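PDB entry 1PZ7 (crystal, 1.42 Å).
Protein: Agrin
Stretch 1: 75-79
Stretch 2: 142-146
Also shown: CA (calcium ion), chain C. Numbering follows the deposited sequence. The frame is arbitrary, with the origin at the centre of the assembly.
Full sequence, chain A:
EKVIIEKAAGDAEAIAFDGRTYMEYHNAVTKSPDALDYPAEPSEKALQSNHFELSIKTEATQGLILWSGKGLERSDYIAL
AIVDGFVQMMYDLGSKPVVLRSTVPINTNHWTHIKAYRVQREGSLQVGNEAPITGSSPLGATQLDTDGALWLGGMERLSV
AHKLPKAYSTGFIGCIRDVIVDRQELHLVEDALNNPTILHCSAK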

ATOM      1  N   SER A  75     -15.135  -5.810   2.330  1.00  7.35           N
ATOM      2  CA  SER A  75     -14.180  -5.938   1.236  1.00  7.57           C
ATOM      3  C   SER A  75     -12.854  -6.618   1.529  1.00  7.56           C
ATOM      4  O   SER A  75     -12.301  -6.504   2.623  1.00  7.59           O
ATOM      5  CB  SER A  75     -13.872  -4.550   0.671  1.00  7.71           C
ATOM      6  OG  SER A  75     -15.038  -3.932   0.166  1.00  7.79           O
ATOM      7  N   ASP A  76     -12.353  -7.320   0.517  1.00  7.77           N
ATOM      8  CA  ASP A  76     -11.005  -7.854   0.534  1.00  7.90           C
ATOM      9  C   ASP A  76     -10.073  -6.659   0.525  1.00  8.07           C
ATOM     10  O   ASP A  76     -10.462  -5.562   0.131  1.00  8.25           O
ATOM     11  CB  ASP A  76     -10.710  -8.659  -0.730  1.00  7.66           C
ATOM     12  CG  ASP A  76     -11.452  -9.968  -0.791  1.00  8.48           C
ATOM     13  OD1 ASP A  76     -11.327 -10.646  -1.835  1.00  7.56           O
ATOM     14  OD2 ASP A  76     -12.161 -10.407   0.138  1.00  8.66           O
ATOM     15  N   TYR A  77      -8.829  -6.871   0.921  1.00  7.98           N
ATOM     16  CA  TYR A  77      -7.853  -5.800   0.883  1.00  8.14           C
ATOM     17  C   TYR A  77      -6.450  -6.348   0.958  1.00  8.28           C
ATOM     18  O   TYR A  77      -6.235  -7.465   1.408  1.00  8.61           O
ATOM     19  CB  TYR A  77      -8.061  -4.836   2.059  1.00  8.27           C
ATOM     20  CG  TYR A  77      -7.963  -5.518   3.401  1.00  8.83           C
ATOM     21  CD1 TYR A  77      -6.745  -5.607   4.071  1.00  9.37           C
ATOM     22  CD2 TYR A  77      -9.072  -6.100   3.984  1.00  9.51           C
ATOM     23  CE1 TYR A  77      -6.648  -6.249   5.289  1.00  9.94           C
ATOM     24  CE2 TYR A  77      -8.986  -6.740   5.197  1.00 10.47           C
ATOM     25  CZ  TYR A  77      -7.773  -6.813   5.843  1.00  9.99           C
ATOM     26  OH  TYR A  77      -7.704  -7.462   7.056  1.00 11.45           O
ATOM     27  N   ILE A  78      -5.509  -5.549   0.482  1.00  8.30           N
ATOM     28  CA  ILE A  78      -4.095  -5.791   0.694  1.00  8.53           C
ATOM     29  C   ILE A  78      -3.546  -4.409   1.016  1.00  8.74           C
ATOM     30  O   ILE A  78      -3.869  -3.424   0.342  1.00  8.71           O
ATOM     31  CB  ILE A  78      -3.398  -6.474  -0.509  1.00  8.51           C
ATOM     32  CG1 ILE A  78      -1.932  -6.763  -0.184  1.00  8.74           C
ATOM     33  CG2 ILE A  78      -3.497  -5.637  -1.768  1.00  8.68           C
ATOM     34  CD1 ILE A  78      -1.317  -7.789  -1.109  1.00  9.61           C
ATOM     35  N   ALA A  79      -2.766  -4.318   2.085  1.00  8.89           N
ATOM     36  CA  ALA A  79      -2.279  -3.030   2.535  1.00  9.15           C
ATOM     37  C   ALA A  79      -0.865  -3.105   3.069  1.00  9.26           C
ATOM     38  O   ALA A  79      -0.429  -4.152   3.553  1.00  9.28           O
ATOM     39  CB  ALA A  79      -3.198  -2.483   3.610  1.00  9.55           C
ATOM     40  N   THR A 142      -8.120 -17.285  -2.763  1.00  9.61           N
ATOM     41  CA  THR A 142      -6.829 -17.021  -3.396  1.00  9.48           C
ATOM     42  C   THR A 142      -6.841 -15.747  -4.212  1.00  9.26           C
ATOM     43  O   THR A 142      -5.804 -15.324  -4.711  1.00  9.24           O
ATOM     44  CB  THR A 142      -6.450 -18.153  -4.363  1.00  9.42           C
ATOM     45  OG1 THR A 142      -7.335 -18.150  -5.493  1.00  9.51           O
ATOM     46  CG2 THR A 142      -6.637 -19.509  -3.726  1.00  9.13           C
ATOM     47  N   GLN A 143      -8.019 -15.156  -4.367  1.00  9.36           N
ATOM     48  CA  GLN A 143      -8.176 -13.989  -5.219  1.00  9.50           C
ATOM     49  C   GLN A 143      -8.622 -12.774  -4.426  1.00  9.55           C
ATOM     50  O   GLN A 143      -9.411 -12.886  -3.489  1.00  9.31           O
ATOM     51  CB  GLN A 143      -9.192 -14.299  -6.321  1.00  9.70           C
ATOM     52  CG  GLN A 143      -8.743 -15.429  -7.248  1.00 10.03           C
ATOM     53  CD  GLN A 143      -9.892 -16.180  -7.894  1.00 11.13           C
ATOM     54  OE1 GLN A 143     -11.056 -15.819  -7.731  1.00 12.28           O
ATOM     55  NE2 GLN A 143      -9.563 -17.231  -8.636  1.00 11.16           N
ATOM     56  N   LEU A 144      -8.098 -11.616  -4.797  1.00  9.76           N
ATOM     57  CA  LEU A 144      -8.478 -10.372  -4.158  1.00  9.97           C
ATOM     58  C   LEU A 144      -9.559  -9.737  -5.013  1.00  9.74           C
ATOM     59  O   LEU A 144      -9.301  -9.298  -6.132  1.00  9.41           O
ATOM     60  CB  LEU A 144      -7.271  -9.451  -4.009  1.00 10.42           C
ATOM     61  CG  LEU A 144      -7.419  -8.419  -2.890  1.00 11.96           C
ATOM     62  CD1 LEU A 144      -6.057  -7.891  -2.459  1.00 12.33           C
ATOM     63  CD2 LEU A 144      -8.344  -7.284  -3.301  1.00 13.03           C
ATOM     64  N   ASP A 145     -10.776  -9.733  -4.489  1.00  9.72           N
ATOM     65  CA  ASP A 145     -11.914  -9.172  -5.195  1.00  9.72           C
ATOM     66  C   ASP A 145     -11.977  -7.679  -4.938  1.00  9.93           C
ATOM     67  O   ASP A 145     -12.187  -7.240  -3.810  1.00  9.71           O
ATOM     68  CB  ASP A 145     -13.196  -9.860  -4.747  1.00  9.83           C
ATOM     69  CG  ASP A 145     -13.151 -11.346  -4.967  1.00 10.44           C
ATOM     70  OD1 ASP A 145     -12.963 -11.768  -6.126  1.00 11.62           O
ATOM     71  OD2 ASP A 145     -13.262 -12.167  -4.034  1.00 11.41           O
ATOM     72  N   THR A 146     -11.782  -6.899  -5.993  1.00 10.24           N
ATOM     73  CA  THR A 146     -11.699  -5.453  -5.858  1.00 10.50           C
ATOM     74  C   THR A 146     -12.194  -4.709  -7.090  1.00 10.91           C
ATOM     75  O   THR A 146     -12.302  -5.279  -8.176  1.00 11.56           O
ATOM     76  CB  THR A 146     -10.235  -5.045  -5.576  1.00 10.58           C
ATOM     77  OG1 THR A 146     -10.131  -3.617  -5.505  1.00  9.86           O
ATOM     78  CG2 THR A 146      -9.319  -5.428  -6.737  1.00 10.73           C
TER
HETATM   79 CA    CA C 701     -11.507 -12.877  -2.474  1.00 19.31          CA
HETATM   80  O   HOH W   1     -11.731  -5.050  -2.264  1.00 14.13           O
HETATM   81  O   HOH W   2     -14.016  -7.795  -1.780  1.00 14.35           O
HETATM   82  O   HOH W   3     -13.737 -12.418  -0.856  1.00 22.62           O
HETATM   83  O   HOH W   4     -12.233 -15.009  -3.290  1.00 14.97           O

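Ser 75 opens the stretch without joining the contact. Its CA-to-CB bond points sideways, its CB stays 5.5 Å from O of Asp 145 at the nearest approach, and its OG is hydrogen-bonded elsewhere in the structure.

Asp 76 carries most of the interaction. Its CA lies 5.9 Å from the CA of Leu 144, which sets the register between the segments, and its CA-to-CB bond points toward the other stretch. With chi1 at -71° (m), the carboxylate reaches the backbone around Leu 144 and Asp 145. There OD1 of Asp 76 accepts a hydrogen bond from N of Asp 145 at 2.9 Å, and the N-H...O angle of 172° makes it nearly linear. This is the only direct hydrogen bond between the two stretches.

The same OD1 of Asp 76 also binds the calcium ion, CA, at 2.3 Å. Stretch 2 contributes two further ligands: O of Gln 143 at 2.3 Å from CA, and OD2 of Asp 145 at 2.5 Å from CA. The shared metal accounts for two short oxygen pairs that are not hydrogen bonds. OD1 of Asp 76 lies 3.3 Å from OD2 of Asp 145 and 3.4 Å from O of Gln 143; in each pair both atoms coordinate the cation, whose positive charge offsets the repulsion expected between such oxygens. Gln 143 takes part through its backbone, since its CA-to-CB bond points away and its CB, the nearest side-chain atom, is 6.2 Å from OD1 of Asp 76. Water 4 (2.4 Å from O to CA), water 3 (2.8 Å from O to CA) and one atom from elsewhere in the structure add to the coordination. Water 3 also donates a hydrogen bond to OD2 of Asp 76 at 2.7 Å from its O, so both carboxylate oxygens are engaged, OD1 by direct coordination and OD2 through a metal-bound water.

The backbone of Asp 76 is tied to Asp 145 by two more waters. Water 1 donates to O of Asp 76 (2.8 Å from the water O) and to O of Asp 145 (2.7 Å from the water O), joining two carbonyls that could not bond to each other. Water 2 accepts from N of Asp 76 at 2.9 Å, measured to its O, and donates to O of Asp 145 at 2.8 Å from that same O. The Asp 145 carbonyl thus receives both bridges.

At Tyr 77 the strand begins and the CA-to-CB bond turns away. The ring takes no part; the approach is made by the backbone, with C of Tyr 77 3.8 Å from CD1 of Leu 144.

Ile 78 restores a side-chain contact, an apolar one: its CG2 packs 3.5 Å from CD1 of Leu 144. The CA-to-CB bond of Leu 144 points sideways, but the end of its side chain comes nearer. Its other methyl, CD2, lies 3.8 Å from CB of Asp 76.

Ala 79 is out of reach, and the contact ends before it.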